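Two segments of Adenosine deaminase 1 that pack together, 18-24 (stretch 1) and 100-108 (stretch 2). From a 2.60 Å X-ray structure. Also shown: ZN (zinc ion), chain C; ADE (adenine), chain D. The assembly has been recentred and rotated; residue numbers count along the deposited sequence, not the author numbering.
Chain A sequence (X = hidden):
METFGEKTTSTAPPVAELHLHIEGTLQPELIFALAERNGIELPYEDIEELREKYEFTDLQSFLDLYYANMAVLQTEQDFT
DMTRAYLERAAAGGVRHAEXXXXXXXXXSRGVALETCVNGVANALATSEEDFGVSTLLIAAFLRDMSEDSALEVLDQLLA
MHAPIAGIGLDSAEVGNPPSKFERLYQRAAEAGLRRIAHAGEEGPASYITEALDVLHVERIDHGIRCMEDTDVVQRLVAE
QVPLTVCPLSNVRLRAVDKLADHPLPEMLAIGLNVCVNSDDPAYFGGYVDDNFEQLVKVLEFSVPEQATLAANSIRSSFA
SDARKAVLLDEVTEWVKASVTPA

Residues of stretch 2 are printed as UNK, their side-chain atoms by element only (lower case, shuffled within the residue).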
ATOM      1  N   LEU A  18      -0.195   6.022   0.911  1.00 12.67           N
ATOM      2  CA  LEU A  18       0.583   5.473   2.013  1.00 14.31           C
ATOM      3  C   LEU A  18       0.528   3.948   2.056  1.00 14.50           C
ATOM      4  O   LEU A  18       1.333   3.305   2.732  1.00 14.60           O
ATOM      5  CB  LEU A  18       0.078   6.036   3.343  1.00 16.17           C
ATOM      6  CG  LEU A  18       0.028   7.556   3.482  1.00 15.18           C
ATOM      7  CD1 LEU A  18      -0.470   7.942   4.869  1.00 14.58           C
ATOM      8  CD2 LEU A  18       1.390   8.166   3.203  1.00 13.98           C
ATOM      9  N   HIS A  19      -0.433   3.379   1.338  1.00 13.65           N
ATOM     10  CA  HIS A  19      -0.637   1.936   1.320  1.00 13.58           C
ATOM     11  C   HIS A  19      -0.594   1.438  -0.123  1.00 13.61           C
ATOM     12  O   HIS A  19      -1.588   1.525  -0.851  1.00 12.33           O
ATOM     13  CB  HIS A  19      -1.982   1.589   1.964  1.00 10.30           C
ATOM     14  CG  HIS A  19      -2.221   0.121   2.129  1.00 11.82           C
ATOM     15  ND1 HIS A  19      -2.990  -0.398   3.150  1.00 14.15           N
ATOM     16  CD2 HIS A  19      -1.793  -0.940   1.406  1.00 11.57           C
ATOM     17  CE1 HIS A  19      -3.031  -1.714   3.044  1.00 10.88           C
ATOM     18  NE2 HIS A  19      -2.309  -2.068   1.996  1.00 11.28           N
ATOM     19  N   LEU A  20       0.561   0.927  -0.535  1.00 10.95           N
ATOM     20  CA  LEU A  20       0.740   0.475  -1.908  1.00 10.70           C
ATOM     21  C   LEU A  20       1.916  -0.475  -2.067  1.00 11.72           C
ATOM     22  O   LEU A  20       3.046  -0.146  -1.706  1.00 12.10           O
ATOM     23  CB  LEU A  20       0.926   1.661  -2.846  1.00 10.66           C
ATOM     24  CG  LEU A  20       1.271   1.203  -4.262  1.00 10.99           C
ATOM     25  CD1 LEU A  20       0.338   1.852  -5.262  1.00 13.31           C
ATOM     26  CD2 LEU A  20       2.742   1.448  -4.609  1.00  9.41           C
ATOM     27  N   HIS A  21       1.639  -1.648  -2.628  1.00 11.93           N
ATOM     28  CA  HIS A  21       2.665  -2.648  -2.877  1.00 10.79           C
ATOM     29  C   HIS A  21       3.177  -2.534  -4.306  1.00 10.99           C
ATOM     30  O   HIS A  21       2.406  -2.625  -5.259  1.00 13.56           O
ATOM     31  CB  HIS A  21       2.097  -4.039  -2.636  1.00 10.38           C
ATOM     32  CG  HIS A  21       1.454  -4.195  -1.298  1.00 12.11           C
ATOM     33  ND1 HIS A  21       2.098  -4.771  -0.225  1.00 14.39           N
ATOM     34  CD2 HIS A  21       0.224  -3.846  -0.854  1.00 12.98           C
ATOM     35  CE1 HIS A  21       1.292  -4.774   0.821  1.00 14.11           C
ATOM     36  NE2 HIS A  21       0.150  -4.217   0.466  1.00 14.83           N
ATOM     37  N   ILE A  22       4.478  -2.328  -4.456  1.00  9.59           N
ATOM     38  CA  ILE A  22       5.043  -2.114  -5.780  1.00 10.32           C
ATOM     39  C   ILE A  22       4.813  -3.318  -6.695  1.00 11.94           C
ATOM     40  O   ILE A  22       4.601  -3.158  -7.895  1.00 13.40           O
ATOM     41  CB  ILE A  22       6.538  -1.730  -5.714  1.00  9.62           C
ATOM     42  CG1 ILE A  22       6.937  -0.960  -6.973  1.00 12.43           C
ATOM     43  CG2 ILE A  22       7.411  -2.956  -5.498  1.00 11.32           C
ATOM     44  CD1 ILE A  22       6.091   0.271  -7.223  1.00 11.88           C
ATOM     45  N   GLU A  23       4.829  -4.517  -6.115  1.00 13.08           N
ATOM     46  CA  GLU A  23       4.585  -5.747  -6.866  1.00 11.05           C
ATOM     47  C   GLU A  23       3.128  -5.862  -7.312  1.00 12.34           C
ATOM     48  O   GLU A  23       2.817  -6.599  -8.251  1.00 11.90           O
ATOM     49  CB  GLU A  23       4.957  -6.973  -6.027  1.00 11.43           C
ATOM     50  CG  GLU A  23       6.412  -7.031  -5.573  1.00 11.57           C
ATOM     51  CD  GLU A  23       6.660  -6.308  -4.256  1.00 12.21           C
ATOM     52  OE1 GLU A  23       5.923  -5.352  -3.937  1.00 11.20           O
ATOM     53  OE2 GLU A  23       7.599  -6.696  -3.534  1.00 13.63           O
ATOM     54  N   GLY A  24       2.241  -5.146  -6.624  1.00  9.79           N
ATOM     55  CA  GLY A  24       0.826  -5.149  -6.951  1.00 11.89           C
ATOM     56  C   GLY A  24       0.526  -4.127  -8.027  1.00 12.88           C
ATOM     57  O   GLY A  24      -0.618  -3.934  -8.441  1.00 11.67           O
ATOM     58  N   UNK A 100       5.991   3.558  -0.451  1.00 14.24           N
ATOM     59  CA  UNK A 100       5.851   2.330  -1.220  1.00 11.62           C
ATOM     60  C   UNK A 100       6.370   1.091  -0.505  1.00 13.03           C
ATOM     61  O   UNK A 100       7.502   1.059  -0.022  1.00 14.79           O
ATOM     62  c   UNK A 100       6.576   2.479  -2.566  1.00 12.91           C
ATOM     63  c   UNK A 100       5.989   3.663  -3.339  1.00 14.06           C
ATOM     64  c   UNK A 100       6.480   1.198  -3.377  1.00 12.20           C
ATOM     65  c   UNK A 100       6.920   4.241  -4.382  1.00 15.00           C
ATOM     66  N   UNK A 101       5.533   0.065  -0.448  1.00 13.64           N
ATOM     67  CA  UNK A 101       5.934  -1.207   0.139  1.00 12.09           C
ATOM     68  C   UNK A 101       6.563  -2.152  -0.878  1.00 12.49           C
ATOM     69  O   UNK A 101       6.326  -2.067  -2.087  1.00  9.66           O
ATOM     70  c   UNK A 101       1.978  -1.209   2.654  1.00 15.47           C
ATOM     71  s   UNK A 101       3.245  -2.393   3.091  1.00 18.32           S
ATOM     72  c   UNK A 101       4.692  -1.636   2.327  1.00 13.35           C
ATOM     73  c   UNK A 101       4.756  -1.893   0.834  1.00 12.42           C
ATOM     74  N   UNK A 102       7.366  -3.065  -0.359  1.00 13.86           N
ATOM     75  CA  UNK A 102       8.081  -4.017  -1.173  1.00 11.70           C
ATOM     76  C   UNK A 102       8.284  -5.250  -0.307  1.00 13.24           C
ATOM     77  O   UNK A 102       8.534  -5.128   0.892  1.00 13.78           O
ATOM     78  c   UNK A 102      13.100  -4.856  -2.703  1.00 24.47           C
ATOM     79  c   UNK A 102       9.413  -3.408  -1.587  1.00 12.48           C
ATOM     80  c   UNK A 102      10.476  -4.390  -2.010  1.00 14.58           C
ATOM     81  s   UNK A 102      12.042  -3.513  -2.178  1.00 32.15           S
ATOM     82  N   UNK A 103       8.144  -6.431  -0.901  1.00 11.54           N
ATOM     83  CA  UNK A 103       8.327  -7.679  -0.169  1.00 10.93           C
ATOM     84  C   UNK A 103       9.684  -8.289  -0.495  1.00 12.79           C
ATOM     85  O   UNK A 103       9.789  -9.148  -1.375  1.00 13.66           O
ATOM     86  c   UNK A 103       7.219  -8.684  -0.504  1.00 13.26           C
ATOM     87  o   UNK A 103       4.847  -8.678  -0.765  1.00 14.82           O
ATOM     88  c   UNK A 103       5.826  -8.168  -0.170  1.00 14.99           C
ATOM     89  o   UNK A 103       5.706  -7.265   0.688  1.00 13.95           O
ATOM     90  N   UNK A 104      10.729  -7.857   0.223  1.00 12.90           N
ATOM     91  CA  UNK A 104      12.084  -8.361  -0.012  1.00 14.00           C
ATOM     92  C   UNK A 104      12.103  -9.888  -0.115  1.00 14.93           C
ATOM     93  O   UNK A 104      12.725 -10.434  -1.027  1.00 13.50           O
ATOM     94  c   UNK A 104      12.841  -7.916   1.243  1.00 12.08           C
ATOM     95  c   UNK A 104      10.660  -6.995   1.415  1.00  9.93           C
ATOM     96  c   UNK A 104      12.088  -6.763   1.752  1.00 10.74           C
ATOM     97  N   UNK A 105      11.418 -10.561   0.807  1.00 10.67           N
ATOM     98  CA  UNK A 105      11.437 -12.019   0.866  1.00 13.11           C
ATOM     99  C   UNK A 105      10.791 -12.689  -0.349  1.00 14.35           C
ATOM    100  O   UNK A 105      11.165 -13.797  -0.714  1.00 14.81           O
ATOM    101  o   UNK A 105       9.732 -11.388   4.777  1.00 13.43           O
ATOM    102  n   UNK A 105      10.830 -13.196   5.528  1.00 11.91           N
ATOM    103  c   UNK A 105      10.762 -12.511   2.146  1.00 13.21           C
ATOM    104  c   UNK A 105      11.519 -12.209   3.424  1.00 11.55           C
ATOM    105  c   UNK A 105      10.615 -12.233   4.639  1.00 12.32           C
ATOM    106  N   UNK A 106       9.819 -12.026  -0.970  1.00 14.29           N
ATOM    107  CA  UNK A 106       9.138 -12.605  -2.120  1.00 11.96           C
ATOM    108  C   UNK A 106      10.069 -12.675  -3.323  1.00 14.60           C
ATOM    109  O   UNK A 106       9.755 -13.307  -4.330  1.00 16.04           O
ATOM    110  c   UNK A 106       7.892 -11.816  -2.458  1.00 13.39           C
ATOM    111  N   UNK A 107      11.223 -12.029  -3.209  1.00 13.45           N
ATOM    112  CA  UNK A 107      12.212 -12.061  -4.278  1.00 15.73           C
ATOM    113  C   UNK A 107      13.458 -12.857  -3.884  1.00 16.79           C
ATOM    114  O   UNK A 107      14.027 -13.574  -4.706  1.00 17.82           O
ATOM    115  n   UNK A 107       9.511  -8.794  -5.551  1.00 13.64           N
ATOM    116  c   UNK A 107      11.373  -9.767  -4.921  1.00 13.30           C
ATOM    117  c   UNK A 107       9.964  -8.126  -4.505  1.00 12.69           C
ATOM    118  c   UNK A 107      10.373  -9.825  -5.831  1.00 10.43           C
ATOM    119  n   UNK A 107      11.084  -8.697  -4.101  1.00 14.96           N
ATOM    120  c   UNK A 107      12.569 -10.641  -4.718  1.00 13.84           C
ATOM    121  N   UNK A 108      13.868 -12.747  -2.626  1.00 13.99           N
ATOM    122  CA  UNK A 108      15.018 -13.502  -2.147  1.00 16.79           C
ATOM    123  C   UNK A 108      14.690 -14.996  -2.078  1.00 21.46           C
ATOM    124  O   UNK A 108      15.591 -15.838  -2.155  1.00 19.29           O
ATOM    125  o   UNK A 108      14.493 -13.201   0.220  1.00 17.00           O
ATOM    126  c   UNK A 108      15.514 -12.999  -0.766  1.00 17.35           C
ATOM    127  c   UNK A 108      15.873 -11.517  -0.828  1.00 13.66           C
TER
HETATM  128 ZN    ZN C 344      -2.012  -4.267   1.361  1.00 17.39          ZN
HETATM  129  N9  ADE D 345       0.238  -8.389   0.128  1.00 18.84           N
HETATM  130  C8  ADE D 345       0.027  -7.476  -0.871  1.00 21.89           C
HETATM  131  N7  ADE D 345      -1.081  -6.778  -0.741  1.00 20.30           N
HETATM  132  C5  ADE D 345      -1.638  -7.275   0.430  1.00 22.54           C
HETATM  133  C6  ADE D 345      -2.824  -6.957   1.125  1.00 23.31           C
HETATM  134  N6  ADE D 345      -3.687  -6.024   0.708  1.00 21.81           N
HETATM  135  N1  ADE D 345      -3.086  -7.638   2.264  1.00 22.49           N
HETATM  136  C2  ADE D 345      -2.216  -8.573   2.673  1.00 22.84           C
HETATM  137  N3  ADE D 345      -1.070  -8.961   2.108  1.00 21.82           N
HETATM  138  C4  ADE D 345      -0.838  -8.267   0.979  1.00 20.84           C
HETATM  139  O   HOH W   1       4.834  -4.927  -0.954  1.00 11.18           O

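Position 100 carries four side-chain carbons, forked at the first, with one arm two carbons long. The one-carbon arm lies 3.7 Å from CB of Ile22 and 3.9 Å from CD2 of Leu20, an apolar contact with both side chains. A beta-branched chain of this composition is isoleucine, and Ile100 CG2 is the methyl in question.

Position 101 has an unbranched chain of two carbons, a sulfur and a terminal carbon. The sulfur sits 3.8 Å from CE1 of His21, and the last carbon reaches to 4.0 Å from CD2 of His19. A thioether in this order is methionine. Met101 SD lies 4.4 Å from the centroid of the His21 ring, oblique to it, while CE covers one ring face; adenine N7 lies over the opposite face. The backbone is equally engaged: Met101 N donates to Leu20 O at 2.8 Å, and Met101 O accepts from Ile22 N at 3.0 Å, so that this residue is bridged to His21.

Position 102 repeats the pattern of two carbons, sulfur and carbon, without a branch, but its chain is extended and its end leads away from stretch 1. The side chain makes contact only near its start, where CB lies 4.4 Å from CG2 of Ile22 and the next carbon 4.0 Å from OE2 of Glu23; the backbone C comes nearer, 3.6 Å from Glu23 OE2. This is again a methionine, Met102, with chi2 and chi3 both t.

Position 103 shows two carbons, the second bearing two oxygens. Its CB lies 3.6 Å from Glu23 OE2, and one of its oxygens lies 4.5 Å from His21 ND1, near the plane of that ring. A carboxylate this short is aspartate. The backbone N of Asp103 donates to Glu23 OE2 at 2.7 Å and 173°, a nearly linear bond. The two acidic groups are also joined through water 1, which accepts from His21 ND1 at 2.8 Å and donates to Glu23 OE1 at 3.2 Å and, weakly, to Asp103 OD1 at 3.0 Å.

Position 104 has three carbons closing a ring onto the backbone N, which makes it proline; Pro104 makes no contact with stretch 1. At 105, three carbons in line end in one oxygen and one nitrogen, the amide of Gln105, which is out of reach. The single carbon at 106 is that of Ala106, whose CB points toward stretch 1 without touching it.

Position 107 bears one carbon and then a five-membered ring of three carbons and two nitrogens, whose edge meets Glu23, one ring carbon lying 2.9 Å from Glu23 OE2. This is an imidazole, so the residue is histidine, and the carbon is His107 CE1. Position 108 branches at its first carbon into one oxygen and one carbon; this is Thr108, remote from stretch 1.

The contact works as a short backbone bridge flanked by side chains. Two hydrogen bonds align 101 with His21, Ile100 packs against Leu20 and Ile22, and Glu23 OE2 accepts the backbone N of Asp103, just past the strand, and so ties the side chain of stretch 1 to that backbone. On the metal side, His19 NE2 and His21 NE2 each bind zinc at 2.3 Å, and Met101 lies against both imidazoles.

Stretch 2 (100-108) IMMDPQAHT
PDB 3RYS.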